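Long-range contacts in serine-threonine phosphatase 2C (PDB 2I44), which probably removes phosphate from phosphorylated serine and threonine residues of proteins, as a metal-dependent phosphatase of the PP2C family, here with two calcium ions bound: residues F56-G61 against L263-L268; S158-G163 against R259-A264. All coordinates share one frame; numbering follows the deposited sequence.

Contact 1. Residues F56-G61 against L263-L268; sequences FGVFDG and LATDGL. With CA (calcium ion), chain D; CA (calcium ion), chain E.
L263, V58 and T265 form an apolar seam between strand 53-62 and the end of strand 258-264 with the residue that follows it, and the seam runs into the calcium site. L263 points toward the first strand: its CB meets V58 CG2 at 3.7 Å, while its CD2 branch reaches the CB of F56, also 3.7 Å away. V58 uses both methyls: CG2 on L263, and CG1, anti to the backbone N (chi1 174°), on T265 CG2 at 3.6 Å, the V58 and T265 side chains crossing at about a right angle. The same T265 methyl touches CB of D60; T265 OG1 is hydrogen-bonded to D38. D60 bridges the two metals, OD2 binding one calcium ion at 2.2 Å and OD1 the other, which G61 O also holds. D266 OD1 binds the first ion and lies 2.9 Å from D60 OD2, the carboxylate planes 74° apart; the shared metal presumably offsets their repulsion. D311 completes the protein ligands of that ion. A water joins D60 OD2 to D266 N in helix 266-269. The strands belong to facing sheets of the PP2C beta-sandwich, 53-62 flanked by 38-43 and 137-146, 258-264 by 159-166 and 313-320.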
ATOM      1  N   PHE A  56       1.719   6.209  -6.520  1.00 14.71           N
ATOM      2  CA  PHE A  56       0.546   6.149  -5.657  1.00 15.87           C
ATOM      3  C   PHE A  56       0.857   5.265  -4.462  1.00 15.02           C
ATOM      4  O   PHE A  56       1.333   4.145  -4.626  1.00 13.66           O
ATOM      5  CB  PHE A  56      -0.640   5.569  -6.429  1.00 16.43           C
ATOM      6  CG  PHE A  56      -0.996   6.353  -7.657  1.00 19.32           C
ATOM      7  CD1 PHE A  56      -1.757   7.516  -7.561  1.00 20.19           C
ATOM      8  CD2 PHE A  56      -0.539   5.952  -8.909  1.00 20.72           C
ATOM      9  CE1 PHE A  56      -2.059   8.271  -8.706  1.00 22.69           C
ATOM     10  CE2 PHE A  56      -0.836   6.699 -10.055  1.00 21.25           C
ATOM     11  CZ  PHE A  56      -1.595   7.858  -9.952  1.00 19.23           C
ATOM     12  N   GLY A  57       0.566   5.757  -3.262  1.00 16.59           N
ATOM     13  CA  GLY A  57       0.837   4.972  -2.071  1.00 15.97           C
ATOM     14  C   GLY A  57      -0.095   5.267  -0.909  1.00 16.86           C
ATOM     15  O   GLY A  57      -0.436   6.418  -0.648  1.00 16.61           O
ATOM     16  N   VAL A  58      -0.520   4.214  -0.222  1.00 14.01           N
ATOM     17  CA  VAL A  58      -1.393   4.336   0.934  1.00 12.46           C
ATOM     18  C   VAL A  58      -0.756   3.488   2.028  1.00 12.86           C
ATOM     19  O   VAL A  58      -0.267   2.388   1.759  1.00 11.76           O
ATOM     20  CB  VAL A  58      -2.819   3.828   0.615  1.00 13.28           C
ATOM     21  CG1 VAL A  58      -3.669   3.821   1.881  1.00 12.48           C
ATOM     22  CG2 VAL A  58      -3.460   4.717  -0.441  1.00 10.35           C
ATOM     23  N   PHE A  59      -0.767   3.985   3.261  1.00 14.33           N
ATOM     24  CA  PHE A  59      -0.119   3.263   4.353  1.00 12.97           C
ATOM     25  C   PHE A  59      -0.951   3.134   5.620  1.00 14.69           C
ATOM     26  O   PHE A  59      -1.359   4.136   6.205  1.00 14.41           O
ATOM     27  CB  PHE A  59       1.203   3.969   4.684  1.00 14.92           C
ATOM     28  CG  PHE A  59       2.000   4.353   3.469  1.00 16.56           C
ATOM     29  CD1 PHE A  59       2.797   3.416   2.819  1.00 16.94           C
ATOM     30  CD2 PHE A  59       1.914   5.643   2.947  1.00 15.51           C
ATOM     31  CE1 PHE A  59       3.496   3.754   1.665  1.00 17.35           C
ATOM     32  CE2 PHE A  59       2.611   5.993   1.792  1.00 17.53           C
ATOM     33  CZ  PHE A  59       3.404   5.043   1.150  1.00 18.65           C
ATOM     34  N   ASP A  60      -1.196   1.898   6.048  1.00 14.81           N
ATOM     35  CA  ASP A  60      -1.969   1.654   7.268  1.00 14.20           C
ATOM     36  C   ASP A  60      -1.012   1.433   8.440  1.00 13.80           C
ATOM     37  O   ASP A  60      -0.442   0.351   8.604  1.00 14.66           O
ATOM     38  CB  ASP A  60      -2.878   0.421   7.101  1.00 14.88           C
ATOM     39  CG  ASP A  60      -3.842   0.222   8.276  1.00 14.05           C
ATOM     40  OD1 ASP A  60      -3.706   0.924   9.302  1.00 13.24           O
ATOM     41  OD2 ASP A  60      -4.739  -0.651   8.167  1.00 15.33           O
ATOM     42  N   GLY A  61      -0.838   2.465   9.259  1.00 13.60           N
ATOM     43  CA  GLY A  61       0.044   2.343  10.401  1.00 15.66           C
ATOM     44  C   GLY A  61      -0.627   1.669  11.580  1.00 17.50           C
ATOM     45  O   GLY A  61      -1.858   1.598  11.652  1.00 18.74           O
ATOM     46  N   LEU A 263      -6.598   2.214  -4.309  1.00 16.56           N
ATOM     47  CA  LEU A 263      -5.652   1.850  -3.265  1.00 16.30           C
ATOM     48  C   LEU A 263      -6.360   2.204  -1.963  1.00 15.37           C
ATOM     49  O   LEU A 263      -6.855   3.323  -1.810  1.00 18.41           O
ATOM     50  CB  LEU A 263      -4.344   2.641  -3.395  1.00 15.17           C
ATOM     51  CG  LEU A 263      -3.502   2.433  -4.663  1.00 18.91           C
ATOM     52  CD1 LEU A 263      -4.029   3.310  -5.787  1.00 16.89           C
ATOM     53  CD2 LEU A 263      -2.038   2.775  -4.379  1.00 16.88           C
ATOM     54  N   ALA A 264      -6.423   1.259  -1.033  1.00 13.31           N
ATOM     55  CA  ALA A 264      -7.101   1.512   0.230  1.00 14.44           C
ATOM     56  C   ALA A 264      -6.633   0.616   1.377  1.00 12.47           C
ATOM     57  O   ALA A 264      -6.063  -0.455   1.163  1.00 11.95           O
ATOM     58  CB  ALA A 264      -8.609   1.361   0.031  1.00 10.92           C
ATOM     59  N   THR A 265      -6.877   1.067   2.600  1.00 14.28           N
ATOM     60  CA  THR A 265      -6.511   0.298   3.784  1.00 14.28           C
ATOM     61  C   THR A 265      -7.620  -0.703   4.097  1.00 15.64           C
ATOM     62  O   THR A 265      -8.707  -0.645   3.497  1.00 14.92           O
ATOM     63  CB  THR A 265      -6.301   1.217   5.002  1.00 13.62           C
ATOM     64  OG1 THR A 265      -7.484   1.987   5.234  1.00 18.43           O
ATOM     65  CG2 THR A 265      -5.142   2.157   4.754  1.00 11.70           C
ATOM     66  N   ASP A 266      -7.354  -1.612   5.036  1.00 16.34           N
ATOM     67  CA  ASP A 266      -8.343  -2.615   5.405  1.00 14.93           C
ATOM     68  C   ASP A 266      -9.557  -1.961   6.033  1.00 15.21           C
ATOM     69  O   ASP A 266     -10.596  -2.592   6.207  1.00 13.36           O
ATOM     70  CB  ASP A 266      -7.742  -3.677   6.346  1.00 18.05           C
ATOM     71  CG  ASP A 266      -7.265  -3.108   7.682  1.00 18.91           C
ATOM     72  OD1 ASP A 266      -7.404  -1.893   7.927  1.00 19.18           O
ATOM     73  OD2 ASP A 266      -6.741  -3.897   8.492  1.00 23.34           O
ATOM     74  N   GLY A 267      -9.421  -0.681   6.365  1.00 16.65           N
ATOM     75  CA  GLY A 267     -10.537   0.057   6.936  1.00 13.10           C
ATOM     76  C   GLY A 267     -11.676   0.059   5.927  1.00 14.89           C
ATOM     77  O   GLY A 267     -12.852   0.222   6.283  1.00 13.74           O
ATOM     78  N   LEU A 268     -11.319  -0.115   4.656  1.00 14.01           N
ATOM     79  CA  LEU A 268     -12.303  -0.183   3.581  1.00 14.24           C
ATOM     80  C   LEU A 268     -12.607  -1.633   3.194  1.00 14.55           C
ATOM     81  O   LEU A 268     -13.767  -2.029   3.077  1.00 15.23           O
ATOM     82  CB  LEU A 268     -11.807   0.551   2.330  1.00 14.94           C
ATOM     83  CG  LEU A 268     -12.656   0.242   1.084  1.00 18.57           C
ATOM     84  CD1 LEU A 268     -14.057   0.841   1.256  1.00 15.58           C
ATOM     85  CD2 LEU A 268     -11.998   0.803  -0.165  1.00 20.05           C
TER
HETATM   86 CA    CA D 401      -6.484  -0.502   9.543  1.00 26.90          CA
HETATM   87 CA    CA E 402      -3.987   1.076  11.487  1.00 24.59          CA
HETATM   88  O   HOH W   1      -4.689  -2.198   5.997  1.00  8.31           O
HETATM   89  O   HOH W   2      -5.804  -2.205  10.152  1.00 28.30           O
HETATM   90  O   HOH W   3      -6.947   1.395   8.287  1.00 15.94           O
HETATM   91  O   HOH W   4      -6.004   0.571  11.281  1.00 18.46           O
HETATM   92  O   HOH W   5      -3.736  -1.217  11.765  1.00 22.64           O
HETATM   93  O   HOH W   6      -4.135   1.987  13.562  1.00 18.60           O

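Contact 2. Residues S158-G163 against R259-A264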
ATOM      1  N   SER A 158      -3.150  -4.143   3.291  1.00 10.98           N
ATOM      2  CA  SER A 158      -3.877  -3.066   2.623  1.00 11.12           C
ATOM      3  C   SER A 158      -3.974  -3.643   1.208  1.00 11.43           C
ATOM      4  O   SER A 158      -3.169  -4.506   0.839  1.00 11.89           O
ATOM      5  CB  SER A 158      -3.074  -1.765   2.608  1.00 12.91           C
ATOM      6  OG  SER A 158      -3.066  -1.162   3.887  1.00 10.20           O
ATOM      7  N   ARG A 159      -4.935  -3.189   0.408  1.00 13.04           N
ATOM      8  CA  ARG A 159      -5.086  -3.758  -0.927  1.00 12.93           C
ATOM      9  C   ARG A 159      -5.334  -2.774  -2.057  1.00 12.81           C
ATOM     10  O   ARG A 159      -5.740  -1.631  -1.841  1.00 13.11           O
ATOM     11  CB  ARG A 159      -6.245  -4.756  -0.928  1.00 12.34           C
ATOM     12  CG  ARG A 159      -6.156  -5.851   0.114  1.00 15.63           C
ATOM     13  CD  ARG A 159      -7.447  -6.649   0.145  1.00 15.42           C
ATOM     14  NE  ARG A 159      -7.412  -7.716   1.134  1.00 16.78           N
ATOM     15  CZ  ARG A 159      -8.394  -8.598   1.305  1.00 19.52           C
ATOM     16  NH1 ARG A 159      -9.484  -8.530   0.549  1.00 21.81           N
ATOM     17  NH2 ARG A 159      -8.292  -9.553   2.221  1.00 17.81           N
ATOM     18  N   ILE A 160      -5.103  -3.255  -3.273  1.00 12.78           N
ATOM     19  CA  ILE A 160      -5.345  -2.480  -4.484  1.00 15.13           C
ATOM     20  C   ILE A 160      -6.365  -3.249  -5.319  1.00 13.49           C
ATOM     21  O   ILE A 160      -6.157  -4.419  -5.627  1.00 15.37           O
ATOM     22  CB  ILE A 160      -4.060  -2.297  -5.329  1.00 15.22           C
ATOM     23  CG1 ILE A 160      -3.007  -1.530  -4.523  1.00 16.04           C
ATOM     24  CG2 ILE A 160      -4.389  -1.542  -6.619  1.00 13.01           C
ATOM     25  CD1 ILE A 160      -1.744  -1.215  -5.316  1.00 15.55           C
ATOM     26  N   ALA A 161      -7.470  -2.599  -5.666  1.00 13.65           N
ATOM     27  CA  ALA A 161      -8.502  -3.236  -6.484  1.00 13.79           C
ATOM     28  C   ALA A 161      -8.445  -2.629  -7.884  1.00 15.65           C
ATOM     29  O   ALA A 161      -8.047  -1.471  -8.057  1.00 14.12           O
ATOM     30  CB  ALA A 161      -9.878  -3.022  -5.871  1.00 15.02           C
HETATM   31  N   MSE A 162      -8.838  -3.407  -8.883  1.00 16.61           N
HETATM   32  CA  MSE A 162      -8.781  -2.930 -10.257  1.00 20.27           C
HETATM   33  C   MSE A 162     -10.056  -3.226 -11.035  1.00 20.34           C
HETATM   34  O   MSE A 162     -10.562  -4.349 -11.022  1.00 22.90           O
HETATM   35  CB  MSE A 162      -7.585  -3.567 -10.972  1.00 22.39           C
HETATM   36  CG  MSE A 162      -7.279  -2.976 -12.345  1.00 26.93           C
HETATM   37 SE   MSE A 162      -6.307  -1.309 -12.228  1.00 38.15          SE
HETATM   38  CE  MSE A 162      -4.529  -2.013 -12.570  1.00 24.58           C
ATOM     39  N   GLY A 163     -10.575  -2.206 -11.707  1.00 20.33           N
ATOM     40  CA  GLY A 163     -11.774  -2.372 -12.504  1.00 21.59           C
ATOM     41  C   GLY A 163     -11.405  -2.335 -13.975  1.00 22.87           C
ATOM     42  O   GLY A 163     -10.847  -1.348 -14.453  1.00 24.76           O
ATOM     43  N   ARG A 259     -10.192   0.772 -16.350  1.00 24.86           N
ATOM     44  CA  ARG A 259     -10.983   1.928 -15.951  1.00 23.30           C
ATOM     45  C   ARG A 259     -10.620   2.587 -14.631  1.00 23.21           C
ATOM     46  O   ARG A 259     -10.575   3.815 -14.536  1.00 20.47           O
ATOM     47  CB  ARG A 259     -12.460   1.535 -15.898  1.00 25.63           C
ATOM     48  CG  ARG A 259     -13.041   1.105 -17.226  1.00 29.00           C
ATOM     49  CD  ARG A 259     -13.518   2.298 -18.038  1.00 30.05           C
ATOM     50  NE  ARG A 259     -13.944   1.891 -19.376  1.00 34.02           N
ATOM     51  CZ  ARG A 259     -13.114   1.557 -20.362  1.00 35.42           C
ATOM     52  NH1 ARG A 259     -11.798   1.587 -20.170  1.00 35.40           N
ATOM     53  NH2 ARG A 259     -13.600   1.180 -21.541  1.00 33.69           N
ATOM     54  N   VAL A 260     -10.370   1.790 -13.603  1.00 20.26           N
ATOM     55  CA  VAL A 260     -10.070   2.386 -12.316  1.00 20.49           C
ATOM     56  C   VAL A 260      -9.238   1.508 -11.390  1.00 20.57           C
ATOM     57  O   VAL A 260      -9.352   0.285 -11.389  1.00 19.28           O
ATOM     58  CB  VAL A 260     -11.389   2.779 -11.610  1.00 20.83           C
ATOM     59  CG1 VAL A 260     -12.288   1.552 -11.481  1.00 21.24           C
ATOM     60  CG2 VAL A 260     -11.105   3.396 -10.252  1.00 20.94           C
HETATM   61  N   MSE A 261      -8.374   2.156 -10.621  1.00 20.53           N
HETATM   62  CA  MSE A 261      -7.528   1.474  -9.659  1.00 20.23           C
HETATM   63  C   MSE A 261      -7.861   2.109  -8.319  1.00 20.03           C
HETATM   64  O   MSE A 261      -8.025   3.330  -8.229  1.00 20.96           O
HETATM   65  CB  MSE A 261      -6.050   1.678 -10.014  1.00 21.71           C
HETATM   66  CG  MSE A 261      -5.067   1.047  -9.036  1.00 24.54           C
HETATM   67 SE   MSE A 261      -3.221   1.217  -9.639  1.00 37.87          SE
HETATM   68  CE  MSE A 261      -2.910  -0.622 -10.126  1.00 26.50           C
ATOM     69  N   ILE A 262      -7.984   1.285  -7.284  1.00 18.59           N
ATOM     70  CA  ILE A 262      -8.316   1.786  -5.958  1.00 17.48           C
ATOM     71  C   ILE A 262      -7.319   1.286  -4.924  1.00 17.97           C
ATOM     72  O   ILE A 262      -7.196   0.079  -4.699  1.00 17.56           O
ATOM     73  CB  ILE A 262      -9.734   1.330  -5.519  1.00 17.93           C
ATOM     74  CG1 ILE A 262     -10.782   1.839  -6.511  1.00 17.99           C
ATOM     75  CG2 ILE A 262     -10.036   1.840  -4.111  1.00 15.66           C
ATOM     76  CD1 ILE A 262     -12.192   1.362  -6.208  1.00 17.89           C
ATOM     77  N   LEU A 263      -6.598   2.214  -4.309  1.00 16.56           N
ATOM     78  CA  LEU A 263      -5.652   1.850  -3.265  1.00 16.30           C
ATOM     79  C   LEU A 263      -6.360   2.204  -1.963  1.00 15.37           C
ATOM     80  O   LEU A 263      -6.855   3.323  -1.810  1.00 18.41           O
ATOM     81  CB  LEU A 263      -4.344   2.641  -3.395  1.00 15.17           C
ATOM     82  CG  LEU A 263      -3.502   2.433  -4.663  1.00 18.91           C
ATOM     83  CD1 LEU A 263      -4.029   3.310  -5.787  1.00 16.89           C
ATOM     84  CD2 LEU A 263      -2.038   2.775  -4.379  1.00 16.88           C
ATOM     85  N   ALA A 264      -6.423   1.259  -1.033  1.00 13.31           N
ATOM     86  CA  ALA A 264      -7.101   1.512   0.230  1.00 14.44           C
ATOM     87  C   ALA A 264      -6.633   0.616   1.377  1.00 12.47           C
ATOM     88  O   ALA A 264      -6.063  -0.455   1.163  1.00 11.95           O
ATOM     89  CB  ALA A 264      -8.609   1.361   0.031  1.00 10.92           C
TER
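I160 and M261 lead the side-chain packing between strands 159-166 and 258-264, neighbours whose segments run antiparallel at 165°. From its CB, 4.0 Å from I262 O, the I160 side chain divides. CG2, anti to the backbone N, meets M261 CG at 3.6 Å and has M261 CE a little farther off. CG1 takes the other direction and lies 4.0 Å from L263 CG; CD1 at the tip touches the same CG and the L263 CD2 methyl, the two side chains lying side by side and pointing the same way. M162 bends at chi2 and chi3, which brings its selenium to 3.7 Å from M261 CB. This is the inner face of one sheet of the PP2C beta-sandwich, where I160 and M261 also touch V152 of strand 149-155 in the other sheet. On the face bearing A161, V260 and I262, helix 274-286 covers V260 and I262. The backbones are joined by paired bonds at R159 with A264 and A161 with I262, A161 N donating to I262 O at 2.9 Å. At the far end G163 N gives V260 O a nearly straight bond (174°), whereas G163 O accepts from both V260 N and R259 N, the latter at 2.9 Å. R259 and V260 thus both face G163 in a classic beta bulge. R259 leads away, NE in a salt bridge with E165 and NH1 hydrogen-bonded to P256 O.

In the fold
Both contacts are buried and both use strand 258-264, sharing L263 and A264, but they join it in different directions. Contact 2 works within a sheet, through backbone hydrogen bonds and flanking apolar side chains; contact 1 works between sheets, with no direct hydrogen bond across it, through side-chain packing and one calcium ion held from both sides. Contact 1 lies closer to the middle of the chain, its centre about 5 Å away against about 10 Å for contact 2, whose two arginines are partly exposed. The two meet at S158, whose OG packs against D60 CB at 3.6 Å and is hydrogen-bonded to T139. The chain leaves strand 258-264 at its contact 1 end and enters the calcium site two residues on, at D266.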